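2-hydroxyisobutyryl-CoA synthetase (Aquincola tertiaricarbonis, PDB 6HDY) is an acyl-CoA synthetase-type member of the ANL superfamily of AMP-binding enzymes, with a large N-terminal part and a smaller C-terminal domain. Local coordinates at residues Cys167-Phe172 against Ala204-Trp209; Val231-Glu234 against Asn238-Asn241; Leu247-Glu252 against Asp262-Ala267. All coordinates share one frame; numbering follows the deposited sequence.

Interaction 1 of 3, residues Cys167-Phe172 against Ala204-Trp209; sequences CVAAVF and ARLVQW
C167 and A169 share a single partner, L206, whose forked end splits between them. The segment starts on strand 165-168. C167 has its sulfur anti to the backbone N (chi1 -176°), which carries it out to the helix, and there SG rests on L206 CD1 at 3.8 Å. V168 comes next and, as expected in an extended chain, turns to the other face, where its side chain packs on A181 of helix 176-187 and on Y219. A169 brings the chain back to the first side: its methyl CB lies 3.8 Å from L206 CD2. L206 therefore reaches both residues from one stem, CD1 for the thiol and CD2 for the methyl, with CG swung anti to its own nitrogen (chi1 -176°). The contact is apolar, buried and small, 91 Å² in all. Beyond A169 the chain turns away from helix 202-213, and F172 meets W179 of its own chain and W179 of the second subunit edge-to-face, so the segment runs into the subunit interface.

The placement follows from the sheet order. Helix 202-213 links strands 191-193 and 217-220, while strand 165-168 lies between those two in the parallel sheet, so this beta-alpha-beta crossover carries the helix across 165-168, with L206 resting on it. Around L206, Y224 and L228 of helix 222-234 and the loop residue F195 complete the packing between sheet and helices.

Interaction 2 of 3, residues Val231-Glu234 against Asn238-Asn241; sequences VARE and NPRN
A small apolar contact, the A232 methyl on the P239 ring, folds the chain after helix 222-234 back against that helix's last turn. Three ring carbons of P239 share the methyl almost equally: A232 CB is 4.1 Å from P239 CD, with CB and CG hardly farther. A232 also packs on V207 of helix 202-213, and A232 and P239 are both buried.

R233, the next residue, stands at the exposed margin. Its chain bends at chi3 (-72°) and crosses the proline side chain at about a right angle, bringing R233 NH1 to 4.1 Å from P239 CG. The guanidinium meets that carbon obliquely, a loose van der Waals approach, and R233 also touches a crystal neighbour, which may influence its pose.

The loop round the proline is shaped by its own bonds. N238 OD1 accepts a hydrogen bond from the backbone N of R240 at 3.3 Å, nearly straight (164°) and on a lone pair in the carbonyl plane. One residue farther, the N of N241 bonds to the O of N238 at 3.1 Å. An Asx turn overlapping a beta turn thus presents P239 to the helix, in the helix-to-strand connection that leads to 246-249.

Interaction 3 of 3, residues Leu247-Glu252 against Asp262-Ala267; sequences LFFSGE and DRIEEA. With 8LQ ([[(2~{R},3~{S},4~{R},5~{R})-5-(6-aminopurin-9-yl)-3,4-bis(oxidanyl)oxolan-2-yl]methoxy-oxidanyl-phosphoryl] (3~{S})-3-oxidanylbutanoate), chain C; 3HL ((3S)-3-hydroxybutanoic acid), chain B.
I264 packs on F249 and L247, fastening helix 258-268 to strand 246-249 within a beta-alpha-beta unit that runs on into strand 271-274. I264 gives most of the surface, and its two branch ends share the work. CG2, anti to the backbone N, lies 3.8 Å from F249 CZ, near the plane of the ring and at its edge. CD1, at the end of the other branch, approaches F249 CE2 at 3.9 Å. The aromatic ring is thus met at its outer end by both methyls, the two side chains coming from opposite directions. F249 also touches P222 and A225 of helix 222-234 and V272 of strand 271-274, which places it between the sheet and these helices. L247, two residues earlier and on the same face, adds a looser touch, its CD2 lying 4.3 Å from CG2 of I264.

Just past F249 the strand gives way to the ligand pocket. E252 bonds to S223 OG through OE2 and to the backbone N of A467 through OE1. S250 OG, also bonded to Y219 OH, lies 2.8 Å from OAE of 8LQ and 2.6 Å from OA of 3HL. The two ligands overlap in space, so they are probably alternative occupants of one pocket, and the two pairings are not made at once. At G251 the backbone N comes within 3.0 Å of N7 in the adenine of 8LQ.

From the N terminus the three contacts come in series, none nested or crossing. Interaction 1 closes a loop of 31 residues, which holds helix 176-187 and strand 191-193. Interaction 2 spans just three residues, and interaction 3 returns over nine. Helix 202-213 joins the first two directly, V207 CG1 lying 3.8 Å from the backbone N of A232. Interactions 2 and 3 meet through R240, whose NE forms a salt bridge with E266 OE2 and a hydrogen bond with E266 O, and through P239 packing on the carbonyl of A267. Interactions 1 and 3 do not touch, but both rest on the same parallel sheet, so successive helices are tied to one another and to the sheet leading into the ligand pocket.

Interaction 1 of 3, residues Cys167-Phe172 against Ala204-Trp209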
loop_
_atom_site.group_PDB
_atom_site.type_symbol
_atom_site.label_atom_id
_atom_site.label_comp_id
_atom_site.label_asym_id
_atom_site.label_seq_id
_atom_site.Cartn_x
_atom_site.Cartn_y
_atom_site.Cartn_z
ATOM N N CYS A 167 6.123 11.868 2.735
ATOM C CA CYS A 167 6.456 10.490 2.444
ATOM C C CYS A 167 5.803 9.571 3.457
ATOM O O CYS A 167 6.163 9.622 4.632
ATOM C CB CYS A 167 7.962 10.271 2.392
ATOM S SG CYS A 167 8.429 8.589 1.912
ATOM N N VAL A 168 4.851 8.719 3.012
ATOM C CA VAL A 168 4.204 7.718 3.887
ATOM C C VAL A 168 4.920 6.395 3.642
ATOM O O VAL A 168 4.707 5.734 2.628
ATOM C CB VAL A 168 2.652 7.646 3.723
ATOM C CG1 VAL A 168 2.044 6.654 4.713
ATOM C CG2 VAL A 168 2.040 9.026 3.937
ATOM N N ALA A 169 5.839 6.060 4.548
ATOM C CA ALA A 169 6.676 4.875 4.428
ATOM C C ALA A 169 6.396 3.807 5.497
ATOM O O ALA A 169 7.263 3.450 6.294
ATOM C CB ALA A 169 8.150 5.284 4.405
ATOM N N ALA A 170 5.160 3.321 5.516
ATOM C CA ALA A 170 4.691 2.200 6.337
ATOM C C ALA A 170 3.899 1.331 5.361
ATOM O O ALA A 170 3.454 1.842 4.326
ATOM C CB ALA A 170 3.818 2.687 7.488
ATOM N N VAL A 171 3.801 0.023 5.630
ATOM C CA VAL A 171 3.146 -0.959 4.772
ATOM C C VAL A 171 1.663 -0.599 4.532
ATOM O O VAL A 171 0.944 -0.248 5.461
ATOM C CB VAL A 171 3.361 -2.437 5.264
ATOM C CG1 VAL A 171 2.802 -2.662 6.669
ATOM C CG2 VAL A 171 2.771 -3.457 4.286
ATOM N N PHE A 172 1.233 -0.648 3.269
ATOM C CA PHE A 172 -0.149 -0.363 2.890
ATOM C C PHE A 172 -0.834 -1.686 2.679
ATOM O O PHE A 172 -0.656 -2.341 1.648
ATOM C CB PHE A 172 -0.210 0.515 1.637
ATOM C CG PHE A 172 0.032 1.976 1.898
ATOM C CD1 PHE A 172 -1.017 2.817 2.230
ATOM C CD2 PHE A 172 1.310 2.520 1.772
ATOM C CE1 PHE A 172 -0.796 4.169 2.463
ATOM C CE2 PHE A 172 1.542 3.869 2.047
ATOM C CZ PHE A 172 0.484 4.688 2.368
ATOM N N ALA A 204 16.485 0.596 -0.076
ATOM C CA ALA A 204 17.590 1.075 -0.912
ATOM C C ALA A 204 17.039 2.035 -1.959
ATOM O O ALA A 204 17.642 3.066 -2.208
ATOM C CB ALA A 204 18.312 -0.096 -1.575
ATOM N N ARG A 205 15.855 1.738 -2.508
ATOM C CA ARG A 205 15.222 2.603 -3.499
ATOM C C ARG A 205 14.642 3.876 -2.875
ATOM O O ARG A 205 14.772 4.950 -3.456
ATOM C CB ARG A 205 14.203 1.823 -4.321
ATOM C CG ARG A 205 14.883 0.946 -5.375
ATOM C CD ARG A 205 13.938 0.337 -6.405
ATOM N NE ARG A 205 12.984 -0.584 -5.789
ATOM C CZ ARG A 205 11.784 -0.220 -5.353
ATOM N NH1 ARG A 205 10.984 -1.110 -4.780
ATOM N NH2 ARG A 205 11.379 1.039 -5.478
ATOM N N LEU A 206 14.078 3.766 -1.662
ATOM C CA LEU A 206 13.506 4.887 -0.922
ATOM C C LEU A 206 14.496 5.990 -0.654
ATOM O O LEU A 206 14.157 7.147 -0.841
ATOM C CB LEU A 206 12.864 4.427 0.406
ATOM C CG LEU A 206 12.128 5.519 1.250
ATOM C CD1 LEU A 206 11.134 6.358 0.376
ATOM C CD2 LEU A 206 11.350 4.862 2.393
ATOM N N VAL A 207 15.696 5.648 -0.172
ATOM C CA VAL A 207 16.731 6.635 0.138
ATOM C C VAL A 207 17.065 7.465 -1.113
ATOM O O VAL A 207 17.174 8.689 -1.001
ATOM C CB VAL A 207 17.982 6.060 0.869
ATOM C CG1 VAL A 207 17.599 5.555 2.257
ATOM C CG2 VAL A 207 18.676 4.960 0.064
ATOM N N GLN A 208 17.112 6.820 -2.307
ATOM C CA GLN A 208 17.315 7.521 -3.581
ATOM C C GLN A 208 16.153 8.474 -3.846
ATOM O O GLN A 208 16.416 9.613 -4.219
ATOM C CB GLN A 208 17.491 6.544 -4.766
ATOM C CG GLN A 208 18.765 5.686 -4.718
ATOM C CD GLN A 208 20.080 6.467 -4.765
ATOM O OE1 GLN A 208 20.157 7.657 -5.152
ATOM N NE2 GLN A 208 21.157 5.797 -4.361
ATOM N N TRP A 209 14.869 8.027 -3.610
ATOM C CA TRP A 209 13.688 8.873 -3.791
ATOM C C TRP A 209 13.665 10.047 -2.838
ATOM O O TRP A 209 13.244 11.121 -3.238
ATOM C CB TRP A 209 12.370 8.072 -3.697
ATOM C CG TRP A 209 12.033 7.373 -4.972
ATOM C CD1 TRP A 209 12.505 6.162 -5.388
ATOM C CD2 TRP A 209 11.181 7.851 -6.015
ATOM N NE1 TRP A 209 11.996 5.852 -6.620
ATOM C CE2 TRP A 209 11.181 6.873 -7.036
ATOM C CE3 TRP A 209 10.378 8.992 -6.174
ATOM C CZ2 TRP A 209 10.445 7.021 -8.217
ATOM C CZ3 TRP A 209 9.633 9.120 -7.336
ATOM C CH2 TRP A 209 9.690 8.159 -8.346
#

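Interaction 2 of 3, residues Val231-Glu234 against Asn238-Asn241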
loop_
_atom_site.group_PDB
_atom_site.type_symbol
_atom_site.label_atom_id
_atom_site.label_comp_id
_atom_site.label_asym_id
_atom_site.label_seq_id
_atom_site.Cartn_x
_atom_site.Cartn_y
_atom_site.Cartn_z
ATOM N N VAL A 231 20.648 2.313 5.949
ATOM C CA VAL A 231 20.540 2.045 4.517
ATOM C C VAL A 231 21.072 3.257 3.708
ATOM O O VAL A 231 21.842 3.045 2.768
ATOM C CB VAL A 231 19.123 1.583 4.084
ATOM C CG1 VAL A 231 19.027 1.428 2.571
ATOM C CG2 VAL A 231 18.759 0.268 4.766
ATOM N N ALA A 232 20.715 4.510 4.112
ATOM C CA ALA A 232 21.177 5.741 3.449
ATOM C C ALA A 232 22.699 5.771 3.463
ATOM O O ALA A 232 23.320 5.963 2.416
ATOM C CB ALA A 232 20.617 6.978 4.147
ATOM N N ARG A 233 23.299 5.497 4.637
ATOM C CA ARG A 233 24.744 5.483 4.771
ATOM C C ARG A 233 25.360 4.317 3.975
ATOM O O ARG A 233 26.244 4.593 3.179
ATOM C CB ARG A 233 25.164 5.539 6.241
ATOM C CG ARG A 233 24.802 6.891 6.877
ATOM C CD ARG A 233 25.307 7.040 8.298
ATOM N NE ARG A 233 24.574 6.205 9.252
ATOM C CZ ARG A 233 23.564 6.639 10.000
ATOM N NH1 ARG A 233 23.162 7.903 9.920
ATOM N NH2 ARG A 233 22.950 5.812 10.839
ATOM N N GLU A 234 24.813 3.073 4.049
ATOM C CA GLU A 234 25.294 1.939 3.228
ATOM C C GLU A 234 25.260 2.282 1.720
ATOM O O GLU A 234 26.130 1.838 0.969
ATOM C CB GLU A 234 24.444 0.680 3.458
ATOM C CG GLU A 234 24.779 -0.104 4.717
ATOM C CD GLU A 234 23.863 -1.276 5.038
ATOM O OE1 GLU A 234 22.625 -1.144 4.879
ATOM O OE2 GLU A 234 24.386 -2.313 5.508
ATOM N N ASN A 238 23.681 10.828 2.493
ATOM C CA ASN A 238 23.627 11.408 3.831
ATOM C C ASN A 238 22.173 11.768 4.115
ATOM O O ASN A 238 21.599 12.565 3.368
ATOM C CB ASN A 238 24.573 12.618 3.946
ATOM C CG ASN A 238 24.839 13.081 5.355
ATOM O OD1 ASN A 238 23.923 13.244 6.176
ATOM N ND2 ASN A 238 26.104 13.381 5.644
ATOM N N PRO A 239 21.561 11.183 5.179
ATOM C CA PRO A 239 20.114 11.409 5.425
ATOM C C PRO A 239 19.711 12.812 5.901
ATOM O O PRO A 239 18.520 13.113 5.949
ATOM C CB PRO A 239 19.737 10.322 6.442
ATOM C CG PRO A 239 21.024 9.930 7.097
ATOM C CD PRO A 239 22.130 10.188 6.121
ATOM N N ARG A 240 20.685 13.678 6.198
ATOM C CA ARG A 240 20.442 15.078 6.565
ATOM C C ARG A 240 20.128 15.892 5.287
ATOM O O ARG A 240 19.613 17.023 5.369
ATOM C CB ARG A 240 21.677 15.662 7.264
ATOM C CG ARG A 240 21.761 15.276 8.734
ATOM C CD ARG A 240 22.866 15.995 9.484
ATOM N NE ARG A 240 22.530 16.107 10.906
ATOM C CZ ARG A 240 22.146 17.229 11.511
ATOM N NH1 ARG A 240 22.081 18.372 10.834
ATOM N NH2 ARG A 240 21.835 17.220 12.804
ATOM N N ASN A 241 20.442 15.299 4.109
ATOM C CA ASN A 241 20.253 15.918 2.810
ATOM C C ASN A 241 18.942 15.488 2.148
ATOM O O ASN A 241 18.823 15.547 0.925
ATOM C CB ASN A 241 21.473 15.654 1.892
ATOM C CG ASN A 241 21.781 16.745 0.869
ATOM O OD1 ASN A 241 20.905 17.498 0.406
ATOM N ND2 ASN A 241 23.045 16.829 0.464
#

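Interaction 3 of 3, residues Leu247-Glu252 against Asp262-Ala267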
loop_
_atom_site.group_PDB
_atom_site.type_symbol
_atom_site.label_atom_id
_atom_site.label_comp_id
_atom_site.label_asym_id
_atom_site.label_seq_id
_atom_site.Cartn_x
_atom_site.Cartn_y
_atom_site.Cartn_z
ATOM N N LEU A 247 9.620 14.229 10.922
ATOM C CA LEU A 247 9.311 12.814 10.833
ATOM C C LEU A 247 8.281 12.612 11.944
ATOM O O LEU A 247 8.486 13.111 13.048
ATOM C CB LEU A 247 10.557 11.941 11.087
ATOM C CG LEU A 247 11.731 12.121 10.125
ATOM C CD1 LEU A 247 12.777 13.064 10.729
ATOM C CD2 LEU A 247 12.379 10.770 9.795
ATOM N N PHE A 248 7.156 11.967 11.639
ATOM C CA PHE A 248 6.103 11.730 12.627
ATOM C C PHE A 248 5.783 10.261 12.653
ATOM O O PHE A 248 5.678 9.645 11.607
ATOM C CB PHE A 248 4.889 12.650 12.453
ATOM C CG PHE A 248 3.975 12.424 11.267
ATOM C CD1 PHE A 248 4.346 12.845 9.993
ATOM C CD2 PHE A 248 2.679 11.934 11.449
ATOM C CE1 PHE A 248 3.471 12.692 8.909
ATOM C CE2 PHE A 248 1.805 11.788 10.367
ATOM C CZ PHE A 248 2.219 12.140 9.102
ATOM N N PHE A 249 5.768 9.681 13.835
ATOM C CA PHE A 249 5.685 8.232 13.986
ATOM C C PHE A 249 4.574 7.758 14.884
ATOM O O PHE A 249 4.212 8.419 15.870
ATOM C CB PHE A 249 7.031 7.683 14.583
ATOM C CG PHE A 249 8.346 8.136 13.967
ATOM C CD1 PHE A 249 8.662 7.824 12.644
ATOM C CD2 PHE A 249 9.302 8.810 14.735
ATOM C CE1 PHE A 249 9.883 8.220 12.091
ATOM C CE2 PHE A 249 10.524 9.207 14.174
ATOM C CZ PHE A 249 10.815 8.892 12.867
ATOM N N SER A 250 4.128 6.537 14.595
ATOM C CA SER A 250 3.161 5.785 15.388
ATOM C C SER A 250 3.479 4.297 15.244
ATOM O O SER A 250 4.276 3.915 14.378
ATOM C CB SER A 250 1.735 6.100 14.943
ATOM O OG SER A 250 1.416 5.390 13.765
ATOM N N GLY A 251 2.894 3.477 16.111
ATOM C CA GLY A 251 3.041 2.035 16.007
ATOM C C GLY A 251 3.715 1.350 17.164
ATOM O O GLY A 251 3.454 0.173 17.406
ATOM N N GLU A 252 4.582 2.076 17.891
ATOM C CA GLU A 252 5.391 1.525 18.981
ATOM C C GLU A 252 6.103 2.672 19.707
ATOM O O GLU A 252 6.240 3.737 19.116
ATOM C CB GLU A 252 6.478 0.583 18.387
ATOM C CG GLU A 252 7.288 1.244 17.272
ATOM C CD GLU A 252 8.553 0.553 16.819
ATOM O OE1 GLU A 252 8.744 -0.635 17.146
ATOM O OE2 GLU A 252 9.347 1.197 16.107
ATOM N N ASP A 262 16.481 11.532 20.050
ATOM C CA ASP A 262 17.700 12.297 19.799
ATOM C C ASP A 262 18.522 11.716 18.659
ATOM O O ASP A 262 19.020 12.480 17.835
ATOM C CB ASP A 262 18.520 12.465 21.097
ATOM C CG ASP A 262 17.806 13.255 22.179
ATOM O OD1 ASP A 262 16.763 13.888 21.871
ATOM O OD2 ASP A 262 18.294 13.264 23.324
ATOM N N ARG A 263 18.620 10.372 18.574
ATOM C CA ARG A 263 19.326 9.694 17.476
ATOM C C ARG A 263 18.657 9.964 16.130
ATOM O O ARG A 263 19.353 10.239 15.156
ATOM C CB ARG A 263 19.441 8.173 17.713
ATOM C CG ARG A 263 20.715 7.773 18.461
ATOM C CD ARG A 263 20.722 6.300 18.830
ATOM N NE ARG A 263 21.862 5.952 19.682
ATOM C CZ ARG A 263 22.855 5.137 19.325
ATOM N NH1 ARG A 263 22.847 4.550 18.133
ATOM N NH2 ARG A 263 23.857 4.894 20.164
ATOM N N ILE A 264 17.318 9.917 16.074
ATOM C CA ILE A 264 16.570 10.147 14.829
ATOM C C ILE A 264 16.683 11.621 14.392
ATOM O O ILE A 264 17.059 11.875 13.248
ATOM C CB ILE A 264 15.107 9.624 14.873
ATOM C CG1 ILE A 264 15.060 8.131 15.300
ATOM C CG2 ILE A 264 14.427 9.818 13.500
ATOM C CD1 ILE A 264 13.700 7.609 15.717
ATOM N N GLU A 265 16.400 12.578 15.293
ATOM C CA GLU A 265 16.524 14.015 14.993
ATOM C C GLU A 265 17.946 14.386 14.517
ATOM O O GLU A 265 18.087 15.182 13.595
ATOM C CB GLU A 265 16.153 14.875 16.215
ATOM C CG GLU A 265 14.671 14.834 16.542
ATOM C CD GLU A 265 14.127 15.898 17.472
ATOM O OE1 GLU A 265 14.930 16.571 18.154
ATOM O OE2 GLU A 265 12.888 16.071 17.506
ATOM N N GLU A 266 18.983 13.772 15.103
ATOM C CA GLU A 266 20.377 14.049 14.712
ATOM C C GLU A 266 20.688 13.485 13.319
ATOM O O GLU A 266 21.302 14.182 12.506
ATOM C CB GLU A 266 21.384 13.550 15.786
ATOM C CG GLU A 266 22.798 13.258 15.287
ATOM C CD GLU A 266 23.619 14.436 14.785
ATOM O OE1 GLU A 266 23.846 15.389 15.565
ATOM O OE2 GLU A 266 24.094 14.370 13.627
ATOM N N ALA A 267 20.289 12.229 13.066
ATOM C CA ALA A 267 20.531 11.530 11.806
ATOM C C ALA A 267 19.903 12.236 10.606
ATOM O O ALA A 267 20.487 12.219 9.529
ATOM C CB ALA A 267 20.017 10.094 11.894
HETATM N N9 8LQ C . 1.642 2.011 19.940
HETATM C C8 8LQ C . 1.104 2.610 18.866
HETATM N N7 8LQ C . 1.545 3.863 18.811
HETATM C C5 8LQ C . 2.346 4.059 19.872
HETATM C C6 8LQ C . 3.097 5.102 20.288
HETATM N N6 8LQ C . 3.048 6.228 19.594
HETATM N N1 8LQ C . 3.855 5.034 21.400
HETATM C C2 8LQ C . 3.916 3.852 22.142
HETATM N N3 8LQ C . 3.196 2.771 21.657
HETATM C C4 8LQ C . 2.407 2.903 20.564
HETATM C CAA 8LQ C . -2.405 2.322 13.581
HETATM C CAZ 8LQ C . -1.377 3.105 14.440
HETATM O OAE 8LQ C . -0.083 2.996 13.854
HETATM C CAL 8LQ C . -1.303 2.588 15.890
HETATM C CAS 8LQ C . -0.998 1.084 15.917
HETATM O OAC 8LQ C . 0.149 0.687 15.735
HETATM O OAQ 8LQ C . -2.098 0.262 16.069
HETATM P PBC 8LQ C . -1.980 -1.296 16.413
HETATM O OAH 8LQ C . -1.258 -1.930 15.149
HETATM O OAD 8LQ C . -3.276 -1.931 16.709
HETATM O "O5'" 8LQ C . -1.053 -1.343 17.692
HETATM C "C5'" 8LQ C . -1.451 -0.541 18.801
HETATM C "C4'" 8LQ C . -0.440 -0.678 19.910
HETATM O "O4'" 8LQ C . 0.861 -0.244 19.432
HETATM C "C3'" 8LQ C . -0.815 0.281 20.959
HETATM O "O3'" 8LQ C . -1.793 -0.312 21.859
HETATM C "C2'" 8LQ C . 0.539 0.517 21.632
HETATM O "O2'" 8LQ C . 0.938 -0.638 22.471
HETATM C "C1'" 8LQ C . 1.448 0.606 20.428
HETATM C CA 3HL B . -1.199 1.811 15.306
HETATM C CB 3HL B . -2.480 1.620 14.464
HETATM O OG1 3HL B . -3.111 2.845 14.107
HETATM C CG2 3HL B . -2.201 0.894 13.183
HETATM C C 3HL B . -0.945 3.289 15.475
HETATM O OA 3HL B . -0.651 3.959 14.495
HETATM O OB 3HL B . -1.260 3.800 16.693
#